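Local coordinates for protein transport protein HOFQ (Aggregatibacter actinomycetemcomitans, PDB 2Y3M) that binds DNA through its extra-membranous domains and, as a secretin of the competence system, probably takes part in DNA uptake, at residues 26-31 with 54-59; 32-37 with 42-47; 122-127 with 157-162. One frame throughout, in Å; residues are numbered along the deposited sequence.

Contact 1 (26-31 with 54-59); sequences LAHNTN and LFRSVA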
ATOM      1  N   LEU B  26       7.506 -10.537 -13.029  1.00 74.19           N
ATOM      2  CA  LEU B  26       7.754 -11.355 -14.214  1.00 77.26           C
ATOM      3  C   LEU B  26       7.004 -10.846 -15.444  1.00 83.69           C
ATOM      4  O   LEU B  26       7.536 -10.891 -16.556  1.00 87.52           O
ATOM      5  CB  LEU B  26       7.408 -12.826 -13.950  1.00 77.77           C
ATOM      6  CG  LEU B  26       8.401 -13.671 -13.145  1.00 75.93           C
ATOM      7  CD1 LEU B  26       7.792 -15.026 -12.802  1.00 79.84           C
ATOM      8  CD2 LEU B  26       9.734 -13.843 -13.879  1.00 77.53           C
ATOM      9  N   ALA B  27       5.784 -10.350 -15.229  1.00 65.53           N
ATOM     10  CA  ALA B  27       4.905  -9.895 -16.314  1.00 68.98           C
ATOM     11  C   ALA B  27       5.455  -8.698 -17.093  1.00 63.73           C
ATOM     12  O   ALA B  27       5.154  -8.532 -18.277  1.00 66.42           O
ATOM     13  CB  ALA B  27       3.507  -9.589 -15.780  1.00 74.44           C
ATOM     14  N   HIS B  28       6.254  -7.867 -16.432  1.00 57.43           N
ATOM     15  CA  HIS B  28       6.898  -6.742 -17.110  1.00 54.02           C
ATOM     16  C   HIS B  28       8.378  -7.017 -17.383  1.00 50.56           C
ATOM     17  O   HIS B  28       9.127  -6.107 -17.747  1.00 48.96           O
ATOM     18  CB  HIS B  28       6.725  -5.443 -16.313  1.00 52.66           C
ATOM     19  CG  HIS B  28       5.296  -5.098 -16.017  1.00 58.03           C
ATOM     20  ND1 HIS B  28       4.711  -5.345 -14.793  1.00 60.24           N
ATOM     21  CD2 HIS B  28       4.337  -4.530 -16.785  1.00 63.18           C
ATOM     22  CE1 HIS B  28       3.452  -4.942 -14.821  1.00 66.71           C
ATOM     23  NE2 HIS B  28       3.201  -4.443 -16.018  1.00 68.73           N
ATOM     24  N   ASN B  29       8.786  -8.278 -17.227  1.00 51.20           N
ATOM     25  CA  ASN B  29      10.182  -8.683 -17.390  1.00 50.03           C
ATOM     26  C   ASN B  29      11.088  -7.926 -16.410  1.00 45.63           C
ATOM     27  O   ASN B  29      12.185  -7.480 -16.755  1.00 45.56           O
ATOM     28  CB  ASN B  29      10.628  -8.473 -18.844  1.00 52.38           C
ATOM     29  CG  ASN B  29      11.749  -9.403 -19.259  1.00 55.87           C
ATOM     30  OD1 ASN B  29      11.902 -10.502 -18.725  1.00 58.02           O
ATOM     31  ND2 ASN B  29      12.531  -8.969 -20.238  1.00 57.84           N
ATOM     32  N   THR B  30      10.596  -7.777 -15.187  1.00 43.11           N
ATOM     33  CA  THR B  30      11.286  -7.047 -14.140  1.00 39.77           C
ATOM     34  C   THR B  30      11.865  -8.034 -13.139  1.00 39.90           C
ATOM     35  O   THR B  30      11.156  -8.898 -12.629  1.00 41.36           O
ATOM     36  CB  THR B  30      10.324  -6.065 -13.428  1.00 38.67           C
ATOM     37  OG1 THR B  30       9.943  -5.030 -14.338  1.00 38.81           O
ATOM     38  CG2 THR B  30      10.969  -5.436 -12.198  1.00 36.26           C
ATOM     39  N   ASN B  31      13.164  -7.921 -12.884  1.00 39.91           N
ATOM     40  CA  ASN B  31      13.789  -8.691 -11.814  1.00 40.84           C
ATOM     41  C   ASN B  31      13.422  -8.105 -10.441  1.00 37.91           C
ATOM     42  O   ASN B  31      13.386  -6.884 -10.272  1.00 35.99           O
ATOM     43  CB  ASN B  31      15.307  -8.757 -12.003  1.00 43.69           C
ATOM     44  CG  ASN B  31      15.975  -9.733 -11.050  1.00 46.64           C
ATOM     45  OD1 ASN B  31      15.366 -10.707 -10.605  1.00 48.62           O
ATOM     46  ND2 ASN B  31      17.239  -9.479 -10.739  1.00 49.24           N
ATOM     47  N   LEU B  54      10.141  -0.380 -16.047  1.00 41.50           N
ATOM     48  CA  LEU B  54      10.434  -0.276 -14.619  1.00 39.12           C
ATOM     49  C   LEU B  54       9.385   0.591 -13.896  1.00 40.24           C
ATOM     50  O   LEU B  54       8.866   0.184 -12.854  1.00 39.95           O
ATOM     51  CB  LEU B  54      11.850   0.264 -14.376  1.00 36.72           C
ATOM     52  CG  LEU B  54      12.339   0.385 -12.920  1.00 35.65           C
ATOM     53  CD1 LEU B  54      12.542  -0.984 -12.272  1.00 35.46           C
ATOM     54  CD2 LEU B  54      13.621   1.199 -12.838  1.00 34.01           C
ATOM     55  N   PHE B  55       9.071   1.764 -14.462  1.00 41.87           N
ATOM     56  CA  PHE B  55       8.071   2.671 -13.894  1.00 44.06           C
ATOM     57  C   PHE B  55       6.708   2.001 -13.740  1.00 46.11           C
ATOM     58  O   PHE B  55       6.018   2.200 -12.732  1.00 46.39           O
ATOM     59  CB  PHE B  55       7.910   3.938 -14.743  1.00 47.31           C
ATOM     60  CG  PHE B  55       9.028   4.943 -14.588  1.00 47.22           C
ATOM     61  CD1 PHE B  55       9.678   5.120 -13.368  1.00 45.73           C
ATOM     62  CD2 PHE B  55       9.404   5.742 -15.665  1.00 49.38           C
ATOM     63  CE1 PHE B  55      10.702   6.059 -13.233  1.00 45.88           C
ATOM     64  CE2 PHE B  55      10.421   6.684 -15.538  1.00 49.57           C
ATOM     65  CZ  PHE B  55      11.072   6.843 -14.320  1.00 47.89           C
ATOM     66  N   ARG B  56       6.330   1.217 -14.748  1.00 47.90           N
ATOM     67  CA  ARG B  56       5.056   0.502 -14.745  1.00 50.80           C
ATOM     68  C   ARG B  56       5.020  -0.566 -13.655  1.00 48.34           C
ATOM     69  O   ARG B  56       3.989  -0.758 -13.013  1.00 49.69           O
ATOM     70  CB  ARG B  56       4.758  -0.096 -16.121  1.00 54.50           C
ATOM     71  CG  ARG B  56       4.132   0.908 -17.078  1.00 60.53           C
ATOM     72  CD  ARG B  56       4.377   0.563 -18.540  1.00 65.41           C
ATOM     73  NE  ARG B  56       3.716  -0.675 -18.945  1.00 70.52           N
ATOM     74  CZ  ARG B  56       3.344  -0.955 -20.189  1.00 77.63           C
ATOM     75  NH1 ARG B  56       3.548  -0.078 -21.167  1.00 81.21           N
ATOM     76  NH2 ARG B  56       2.750  -2.111 -20.455  1.00 81.94           N
ATOM     77  N   SER B  57       6.151  -1.243 -13.450  1.00 45.19           N
ATOM     78  CA  SER B  57       6.294  -2.206 -12.364  1.00 43.78           C
ATOM     79  C   SER B  57       6.105  -1.517 -11.021  1.00 42.27           C
ATOM     80  O   SER B  57       5.436  -2.049 -10.144  1.00 42.98           O
ATOM     81  CB  SER B  57       7.664  -2.891 -12.408  1.00 42.08           C
ATOM     82  OG  SER B  57       7.724  -3.870 -13.426  1.00 44.34           O
ATOM     83  N   VAL B  58       6.695  -0.330 -10.879  1.00 40.95           N
ATOM     84  CA  VAL B  58       6.612   0.458  -9.651  1.00 40.84           C
ATOM     85  C   VAL B  58       5.169   0.873  -9.382  1.00 43.49           C
ATOM     86  O   VAL B  58       4.649   0.643  -8.287  1.00 43.92           O
ATOM     87  CB  VAL B  58       7.559   1.688  -9.699  1.00 40.26           C
ATOM     88  CG1 VAL B  58       7.309   2.639  -8.526  1.00 41.55           C
ATOM     89  CG2 VAL B  58       9.002   1.229  -9.695  1.00 38.21           C
ATOM     90  N   ALA B  59       4.533   1.455 -10.397  1.00 45.82           N
ATOM     91  CA  ALA B  59       3.128   1.838 -10.341  1.00 49.43           C
ATOM     92  C   ALA B  59       2.233   0.679  -9.919  1.00 50.35           C
ATOM     93  O   ALA B  59       1.364   0.853  -9.063  1.00 51.81           O
ATOM     94  CB  ALA B  59       2.670   2.408 -11.684  1.00 52.61           C
TER

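Contact 2 (32-37 with 42-47); sequences LIIDDE and VSLQLE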
ATOM      1  N   LEU B  32      13.128  -8.979  -9.479  1.00 38.79           N
ATOM      2  CA  LEU B  32      12.727  -8.551  -8.135  1.00 37.41           C
ATOM      3  C   LEU B  32      13.600  -9.164  -7.038  1.00 38.19           C
ATOM      4  O   LEU B  32      13.709 -10.385  -6.929  1.00 41.33           O
ATOM      5  CB  LEU B  32      11.252  -8.882  -7.888  1.00 38.76           C
ATOM      6  CG  LEU B  32      10.677  -8.596  -6.498  1.00 39.78           C
ATOM      7  CD1 LEU B  32      10.496  -7.094  -6.249  1.00 40.08           C
ATOM      8  CD2 LEU B  32       9.365  -9.336  -6.305  1.00 43.65           C
ATOM      9  N   ILE B  33      14.233  -8.311  -6.240  1.00 36.93           N
ATOM     10  CA  ILE B  33      14.924  -8.774  -5.039  1.00 38.16           C
ATOM     11  C   ILE B  33      14.151  -8.289  -3.816  1.00 36.84           C
ATOM     12  O   ILE B  33      14.054  -7.085  -3.563  1.00 35.71           O
ATOM     13  CB  ILE B  33      16.403  -8.303  -4.963  1.00 40.15           C
ATOM     14  CG1 ILE B  33      17.121  -8.514  -6.301  1.00 43.18           C
ATOM     15  CG2 ILE B  33      17.137  -9.035  -3.837  1.00 42.94           C
ATOM     16  CD1 ILE B  33      18.428  -7.733  -6.441  1.00 47.39           C
ATOM     17  N   ILE B  34      13.566  -9.238  -3.092  1.00 38.16           N
ATOM     18  CA  ILE B  34      12.937  -8.957  -1.812  1.00 38.60           C
ATOM     19  C   ILE B  34      14.000  -9.054  -0.723  1.00 39.53           C
ATOM     20  O   ILE B  34      14.633 -10.103  -0.542  1.00 41.47           O
ATOM     21  CB  ILE B  34      11.754  -9.917  -1.505  1.00 41.62           C
ATOM     22  CG1 ILE B  34      10.694  -9.834  -2.614  1.00 42.37           C
ATOM     23  CG2 ILE B  34      11.132  -9.584  -0.144  1.00 43.08           C
ATOM     24  CD1 ILE B  34       9.773 -11.032  -2.694  1.00 47.38           C
ATOM     25  N   ASP B  35      14.203  -7.938  -0.028  1.00 39.39           N
ATOM     26  CA  ASP B  35      15.113  -7.866   1.099  1.00 41.52           C
ATOM     27  C   ASP B  35      14.295  -7.745   2.385  1.00 42.65           C
ATOM     28  O   ASP B  35      13.703  -6.698   2.675  1.00 43.31           O
ATOM     29  CB  ASP B  35      16.097  -6.702   0.928  1.00 43.00           C
ATOM     30  CG  ASP B  35      16.948  -6.831  -0.344  1.00 45.56           C
ATOM     31  OD1 ASP B  35      17.481  -7.934  -0.598  1.00 48.45           O
ATOM     32  OD2 ASP B  35      17.089  -5.832  -1.096  1.00 47.73           O
ATOM     33  N   ASP B  36      14.256  -8.840   3.135  1.00 44.21           N
ATOM     34  CA  ASP B  36      13.399  -8.965   4.306  1.00 46.51           C
ATOM     35  C   ASP B  36      14.245  -9.010   5.574  1.00 48.37           C
ATOM     36  O   ASP B  36      14.827 -10.047   5.902  1.00 49.73           O
ATOM     37  CB  ASP B  36      12.546 -10.232   4.178  1.00 48.88           C
ATOM     38  CG  ASP B  36      11.463 -10.332   5.236  1.00 53.54           C
ATOM     39  OD1 ASP B  36      11.313  -9.414   6.073  1.00 55.50           O
ATOM     40  OD2 ASP B  36      10.746 -11.349   5.227  1.00 58.11           O
ATOM     41  N   GLU B  37      14.316  -7.880   6.273  1.00 49.48           N
ATOM     42  CA  GLU B  37      15.077  -7.792   7.517  1.00 52.61           C
ATOM     43  C   GLU B  37      14.214  -8.181   8.712  1.00 55.92           C
ATOM     44  O   GLU B  37      13.127  -7.635   8.901  1.00 57.77           O
ATOM     45  CB  GLU B  37      15.677  -6.391   7.708  1.00 54.36           C
ATOM     46  CG  GLU B  37      16.479  -6.232   9.009  1.00 58.78           C
ATOM     47  CD  GLU B  37      17.382  -5.007   9.035  1.00 62.76           C
ATOM     48  OE1 GLU B  37      17.323  -4.174   8.106  1.00 63.07           O
ATOM     49  OE2 GLU B  37      18.165  -4.881   9.998  1.00 67.20           O
ATOM     50  N   VAL B  42      10.777  -4.480   5.134  1.00 54.80           N
ATOM     51  CA  VAL B  42      10.886  -5.140   3.834  1.00 49.31           C
ATOM     52  C   VAL B  42      11.238  -4.123   2.744  1.00 47.59           C
ATOM     53  O   VAL B  42      10.660  -3.029   2.686  1.00 51.64           O
ATOM     54  CB  VAL B  42       9.609  -5.973   3.482  1.00 51.01           C
ATOM     55  CG1 VAL B  42       8.361  -5.096   3.451  1.00 57.30           C
ATOM     56  CG2 VAL B  42       9.780  -6.736   2.166  1.00 46.86           C
ATOM     57  N   SER B  43      12.212  -4.485   1.912  1.00 42.63           N
ATOM     58  CA  SER B  43      12.618  -3.664   0.777  1.00 41.39           C
ATOM     59  C   SER B  43      12.519  -4.451  -0.521  1.00 37.49           C
ATOM     60  O   SER B  43      12.718  -5.668  -0.545  1.00 35.12           O
ATOM     61  CB  SER B  43      14.045  -3.144   0.957  1.00 42.45           C
ATOM     62  OG  SER B  43      14.082  -2.055   1.863  1.00 48.00           O
ATOM     63  N   LEU B  44      12.203  -3.741  -1.600  1.00 37.60           N
ATOM     64  CA  LEU B  44      12.167  -4.332  -2.932  1.00 34.77           C
ATOM     65  C   LEU B  44      13.179  -3.644  -3.823  1.00 35.09           C
ATOM     66  O   LEU B  44      13.230  -2.409  -3.884  1.00 38.16           O
ATOM     67  CB  LEU B  44      10.786  -4.184  -3.557  1.00 35.95           C
ATOM     68  CG  LEU B  44       9.559  -4.670  -2.802  1.00 39.13           C
ATOM     69  CD1 LEU B  44       8.330  -4.396  -3.655  1.00 42.30           C
ATOM     70  CD2 LEU B  44       9.680  -6.154  -2.448  1.00 38.33           C
ATOM     71  N   GLN B  45      13.999  -4.438  -4.503  1.00 33.45           N
ATOM     72  CA  GLN B  45      14.833  -3.897  -5.560  1.00 34.89           C
ATOM     73  C   GLN B  45      14.297  -4.388  -6.891  1.00 32.97           C
ATOM     74  O   GLN B  45      14.236  -5.594  -7.137  1.00 32.01           O
ATOM     75  CB  GLN B  45      16.309  -4.257  -5.377  1.00 36.92           C
ATOM     76  CG  GLN B  45      17.170  -3.745  -6.524  1.00 41.34           C
ATOM     77  CD  GLN B  45      18.591  -3.440  -6.123  1.00 48.06           C
ATOM     78  OE1 GLN B  45      18.888  -3.213  -4.947  1.00 50.30           O
ATOM     79  NE2 GLN B  45      19.486  -3.421  -7.107  1.00 52.03           N
ATOM     80  N   LEU B  46      13.891  -3.444  -7.730  1.00 40.25           N
ATOM     81  CA  LEU B  46      13.310  -3.751  -9.031  1.00 38.93           C
ATOM     82  C   LEU B  46      14.293  -3.429 -10.140  1.00 37.25           C
ATOM     83  O   LEU B  46      14.967  -2.403 -10.106  1.00 35.57           O
ATOM     84  CB  LEU B  46      12.009  -2.977  -9.234  1.00 37.69           C
ATOM     85  CG  LEU B  46      10.914  -3.304  -8.225  1.00 40.12           C
ATOM     86  CD1 LEU B  46       9.895  -2.214  -8.212  1.00 41.29           C
ATOM     87  CD2 LEU B  46      10.269  -4.627  -8.572  1.00 44.17           C
ATOM     88  N   GLU B  47      14.391  -4.329 -11.110  1.00 38.21           N
ATOM     89  CA  GLU B  47      15.315  -4.149 -12.222  1.00 37.33           C
ATOM     90  C   GLU B  47      14.629  -4.397 -13.549  1.00 37.43           C
ATOM     91  O   GLU B  47      13.949  -5.403 -13.720  1.00 39.95           O
ATOM     92  CB  GLU B  47      16.514  -5.085 -12.078  1.00 39.64           C
ATOM     93  CG  GLU B  47      17.456  -4.715 -10.956  1.00 40.71           C
ATOM     94  CD  GLU B  47      18.416  -5.829 -10.608  1.00 45.67           C
ATOM     95  OE1 GLU B  47      18.365  -6.901 -11.249  1.00 48.53           O
ATOM     96  OE2 GLU B  47      19.226  -5.631  -9.684  1.00 48.31           O
TER

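Contact 3 (122-127 with 157-162); sequences KSLTGG and RNIKKL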
ATOM      1  N   LYS B 122     -26.580  -0.017  10.388  1.00 39.74           N
ATOM      2  CA  LYS B 122     -26.759   1.433  10.452  1.00 42.85           C
ATOM      3  C   LYS B 122     -28.176   1.789  10.886  1.00 43.53           C
ATOM      4  O   LYS B 122     -28.378   2.686  11.699  1.00 45.56           O
ATOM      5  CB  LYS B 122     -26.450   2.086   9.106  1.00 46.46           C
ATOM      6  CG  LYS B 122     -24.984   2.097   8.741  1.00 47.61           C
ATOM      7  CD  LYS B 122     -24.792   2.714   7.376  1.00 52.41           C
ATOM      8  CE  LYS B 122     -23.643   2.060   6.646  1.00 53.54           C
ATOM      9  NZ  LYS B 122     -23.574   2.517   5.229  1.00 59.09           N
ATOM     10  N   SER B 123     -29.151   1.077  10.334  1.00 42.91           N
ATOM     11  CA  SER B 123     -30.552   1.256  10.705  1.00 44.34           C
ATOM     12  C   SER B 123     -30.782   0.898  12.179  1.00 42.58           C
ATOM     13  O   SER B 123     -31.381   1.677  12.920  1.00 45.28           O
ATOM     14  CB  SER B 123     -31.452   0.418   9.790  1.00 44.46           C
ATOM     15  OG  SER B 123     -32.818   0.619  10.100  1.00 47.66           O
ATOM     16  N   LEU B 124     -30.283  -0.265  12.598  1.00 39.12           N
ATOM     17  CA  LEU B 124     -30.431  -0.739  13.980  1.00 38.61           C
ATOM     18  C   LEU B 124     -29.763   0.163  15.019  1.00 39.94           C
ATOM     19  O   LEU B 124     -30.306   0.362  16.104  1.00 41.90           O
ATOM     20  CB  LEU B 124     -29.870  -2.154  14.140  1.00 35.98           C
ATOM     21  CG  LEU B 124     -30.471  -3.357  13.408  1.00 35.34           C
ATOM     22  CD1 LEU B 124     -29.606  -4.583  13.648  1.00 34.11           C
ATOM     23  CD2 LEU B 124     -31.885  -3.621  13.851  1.00 37.12           C
ATOM     24  N   THR B 125     -28.582   0.681  14.694  1.00 39.75           N
ATOM     25  CA  THR B 125     -27.795   1.466  15.645  1.00 41.63           C
ATOM     26  C   THR B 125     -28.042   2.958  15.498  1.00 45.45           C
ATOM     27  O   THR B 125     -27.637   3.738  16.362  1.00 48.10           O
ATOM     28  CB  THR B 125     -26.284   1.188  15.523  1.00 40.90           C
ATOM     29  OG1 THR B 125     -25.860   1.423  14.176  1.00 40.60           O
ATOM     30  CG2 THR B 125     -25.973  -0.249  15.918  1.00 38.49           C
ATOM     31  N   GLY B 126     -28.705   3.343  14.403  1.00 46.71           N
ATOM     32  CA  GLY B 126     -29.178   4.717  14.194  1.00 51.32           C
ATOM     33  C   GLY B 126     -30.258   5.074  15.199  1.00 54.13           C
ATOM     34  O   GLY B 126     -31.003   4.203  15.659  1.00 52.77           O
ATOM     35  N   GLY B 127     -30.346   6.357  15.538  1.00 58.97           N
ATOM     36  CA  GLY B 127     -31.190   6.806  16.642  1.00 62.70           C
ATOM     37  C   GLY B 127     -30.454   6.631  17.960  1.00 62.35           C
ATOM     38  O   GLY B 127     -29.615   5.736  18.101  1.00 58.66           O
ATOM     39  N   ARG B 157     -33.944 -12.147  20.704  1.00 33.79           N
ATOM     40  CA  ARG B 157     -35.277 -12.375  20.143  1.00 35.02           C
ATOM     41  C   ARG B 157     -35.819 -11.185  19.340  1.00 35.03           C
ATOM     42  O   ARG B 157     -36.207 -11.337  18.183  1.00 36.33           O
ATOM     43  CB  ARG B 157     -36.261 -12.734  21.269  1.00 36.95           C
ATOM     44  CG  ARG B 157     -37.681 -12.965  20.800  1.00 41.15           C
ATOM     45  CD  ARG B 157     -38.678 -12.865  21.947  1.00 46.47           C
ATOM     46  NE  ARG B 157     -40.049 -13.171  21.524  1.00 52.55           N
ATOM     47  CZ  ARG B 157     -40.930 -12.267  21.096  1.00 54.85           C
ATOM     48  NH1 ARG B 157     -40.595 -10.983  21.023  1.00 52.01           N
ATOM     49  NH2 ARG B 157     -42.153 -12.648  20.738  1.00 60.67           N
ATOM     50  N   ASN B 158     -35.850 -10.011  19.965  1.00 35.26           N
ATOM     51  CA  ASN B 158     -36.422  -8.821  19.349  1.00 37.40           C
ATOM     52  C   ASN B 158     -35.576  -8.219  18.222  1.00 37.93           C
ATOM     53  O   ASN B 158     -36.115  -7.642  17.278  1.00 39.98           O
ATOM     54  CB  ASN B 158     -36.720  -7.770  20.413  1.00 40.07           C
ATOM     55  CG  ASN B 158     -37.734  -8.250  21.429  1.00 41.94           C
ATOM     56  OD1 ASN B 158     -38.596  -9.083  21.124  1.00 42.13           O
ATOM     57  ND2 ASN B 158     -37.638  -7.726  22.649  1.00 43.58           N
ATOM     58  N   ILE B 159     -34.259  -8.353  18.328  1.00 43.30           N
ATOM     59  CA  ILE B 159     -33.371  -7.841  17.292  1.00 42.02           C
ATOM     60  C   ILE B 159     -33.419  -8.758  16.079  1.00 41.41           C
ATOM     61  O   ILE B 159     -33.432  -8.288  14.942  1.00 39.95           O
ATOM     62  CB  ILE B 159     -31.942  -7.640  17.811  1.00 44.36           C
ATOM     63  CG1 ILE B 159     -31.929  -6.499  18.825  1.00 46.00           C
ATOM     64  CG2 ILE B 159     -30.978  -7.331  16.663  1.00 43.28           C
ATOM     65  CD1 ILE B 159     -30.758  -6.536  19.750  1.00 50.72           C
ATOM     66  N   LYS B 160     -33.481 -10.062  16.332  1.00 43.99           N
ATOM     67  CA  LYS B 160     -33.708 -11.048  15.283  1.00 45.51           C
ATOM     68  C   LYS B 160     -35.010 -10.723  14.545  1.00 43.91           C
ATOM     69  O   LYS B 160     -35.073 -10.796  13.319  1.00 44.03           O
ATOM     70  CB  LYS B 160     -33.739 -12.459  15.883  1.00 50.59           C
ATOM     71  CG  LYS B 160     -33.830 -13.591  14.880  1.00 54.66           C
ATOM     72  CD  LYS B 160     -33.604 -14.941  15.550  1.00 62.04           C
ATOM     73  CE  LYS B 160     -34.112 -16.066  14.670  1.00 68.01           C
ATOM     74  NZ  LYS B 160     -33.711 -17.400  15.182  1.00 77.50           N
ATOM     75  N   LYS B 161     -36.041 -10.346  15.293  1.00 43.50           N
ATOM     76  CA  LYS B 161     -37.297  -9.938  14.682  1.00 43.15           C
ATOM     77  C   LYS B 161     -37.134  -8.643  13.884  1.00 41.12           C
ATOM     78  O   LYS B 161     -37.604  -8.545  12.754  1.00 41.92           O
ATOM     79  CB  LYS B 161     -38.410  -9.821  15.729  1.00 44.00           C
ATOM     80  CG  LYS B 161     -38.968 -11.175  16.176  1.00 47.84           C
ATOM     81  CD  LYS B 161     -39.955 -11.036  17.337  1.00 49.39           C
ATOM     82  CE  LYS B 161     -41.351 -10.684  16.859  1.00 50.03           C
ATOM     83  NZ  LYS B 161     -42.011 -11.834  16.163  1.00 54.43           N
ATOM     84  N   LEU B 162     -36.451  -7.663  14.465  1.00 40.04           N
ATOM     85  CA  LEU B 162     -36.214  -6.389  13.783  1.00 40.18           C
ATOM     86  C   LEU B 162     -35.408  -6.563  12.483  1.00 40.14           C
ATOM     87  O   LEU B 162     -35.712  -5.930  11.467  1.00 41.36           O
ATOM     88  CB  LEU B 162     -35.527  -5.408  14.728  1.00 40.58           C
ATOM     89  CG  LEU B 162     -35.365  -3.931  14.358  1.00 43.04           C
ATOM     90  CD1 LEU B 162     -36.612  -3.306  13.732  1.00 45.51           C
ATOM     91  CD2 LEU B 162     -34.940  -3.171  15.605  1.00 45.77           C
TER

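Contact 1 (26-31 with 54-59)
Ser57, on helix 51-63, points its hydroxyl at Thr30, with His28 beside it, and these three residues make up most of the contact. Thr30 OG1 and Ser57 OG lie 2.7 Å apart in a hydrogen bond in which either could be the donor. In Thr30 the hydroxyl stands anti to the carbonyl carbon (chi1 -67°), which turns OG1 to the helix and leaves CG2 beside the bond, 3.8 Å from Ser57 OG. His28 closes in on the same hydroxyl: its CB is 3.4 Å from Ser57 OG, and the ring, met obliquely, brings ND1 to 3.6 Å. That is proximity rather than bonding, because His28 ND1 is hydrogen-bonded to the carbonyl of Leu24. Arg56 only skirts the contact, its NE 4.5 Å from His28 CD2.

The turn carrying His28 and Thr30 is a Schellman motif that ends helix 18-26. Asn29, at positive phi, is its C-prime residue, with Asn29 N bonded to Leu26 O at 3.0 Å and Thr30 N reaching back to Ala25 O.

Asn48 ND2 also bonds to Thr30 OG1, and the carbonyl of Gln53 makes a weak bond with Ser57 OG. Each of the two buried hydroxyls thus has a second partner. A histidine bonded through ND1 to a carbonyl, and only weakly through NE2 to Lys60 NZ, would fit a neutral ring, though the geometry does not prove it.

Contact 2 (32-37 with 42-47)
Ile33 and Gln45 face each other as a hydrogen-bonded antiparallel pair: Ile33 N gives to Gln45 O at 2.9 Å, and Gln45 N gives back to Ile33 O at 2.8 Å, both nearly straight and in the carbonyl plane. Two residues along, Asp35 and Ser43 repeat the exchange, Asp35 N to Ser43 O and Ser43 N to Asp35 O, both 2.8 Å, with the donors tilted some 20° from the carbonyl planes. The same four carbonyls also receive CA-H contacts. This is the ladder of a beta hairpin. The other edge of the second strand, from Ser43 to Glu47, pairs with an antiparallel strand of the second subunit, carrying the sheet across the interface. Leu32 packs on helix 18-26, Leu46 on helix 51-63 and Leu44 on both; Ile34 shares their face and meets Leu44 and Val42. Leu32, its CG anti to the backbone N (chi1 176°), brings CD1 tightly against Leu46 CD2 at 3.4 Å. On the other face, Asp35 OD2 is satisfied by a salt bridge to Arg11 of the second subunit. Glu47 OE1 takes Asn31 ND2 and Lys77 of the second subunit, while Glu47 OE2 has a weak bond from Gln45 NE2, 3.4 Å away.

Contact 3 (122-127 with 157-162)
Leu124 lays its CD2 methyl against the side chain of Leu162, 3.5 Å from Leu162 CG and 3.6 Å from Leu162 CD2. The two leucines run antiparallel alongside one another, flank to flank. Leu124 owes its reach to a CG standing anti to the carbonyl carbon (chi1 -64°) with an extended second torsion; in Leu162 a CG anti to the backbone N (chi1 -170°) swings the branch point and its CD2 up to that methyl. The other branch of Leu124 goes deeper, where CD1 comes within 4.3 Å of Ile159 CG2. Ile159 and Leu162 are about one helical turn apart, and Leu124 therefore spans a turn of helix 153-166 through its two methyls.

The contact is small, with 115 Å² buried, and wholly apolar. Its surroundings extend it: Leu131 touches both Leu124 and Ile159, and Leu124 also touches Ile163 and Leu166 of the same helix 153-166. Ile159 is buried, whereas Leu162 lies at the solvent side.

Polar groups stay off this line. Within the second helix, Arg157 NH1 bonds to Asn158 OD1 at 2.8 Å, the amide oxygen lying in the guanidinium plane, and Lys161 CD lies over one guanidinium face, near its rim. On the first helix, Lys122 holds Glu119 by a salt bridge and a second one ties it to Asp52 of the second subunit.

The two helices belong to a beta-alpha-beta-beta-alpha unit: strand 106-111, helix 117-125, strands 137-141 and 146-151, then helix 153-166. Its three strands are part of an antiparallel sheet, and the order is that of the secretin short domain, consistent with the fold that these HofQ domains share with type I KH domains.

In the fold
Contacts 1 and 2 belong to one lobe of the chain, their centres 13 Å apart, and contact 2 is nested in the loop that contact 1 closes. They meet directly: Asn31 N lies 2.8 Å from Glu47 O, a probable hydrogen bond, and Thr30 CG2 packs on Leu46 CD2 at 3.8 Å. Strand 42-48 then leads into helix 51-63. Contact 3 lies on the opposite side of the chain's centre, about 50 Å from contact 1 and 49 Å from contact 2 between centres, with nearest atoms about 29 and 33 Å apart. The second subunit reaches both lobes, though contact 3 through Lys122 alone.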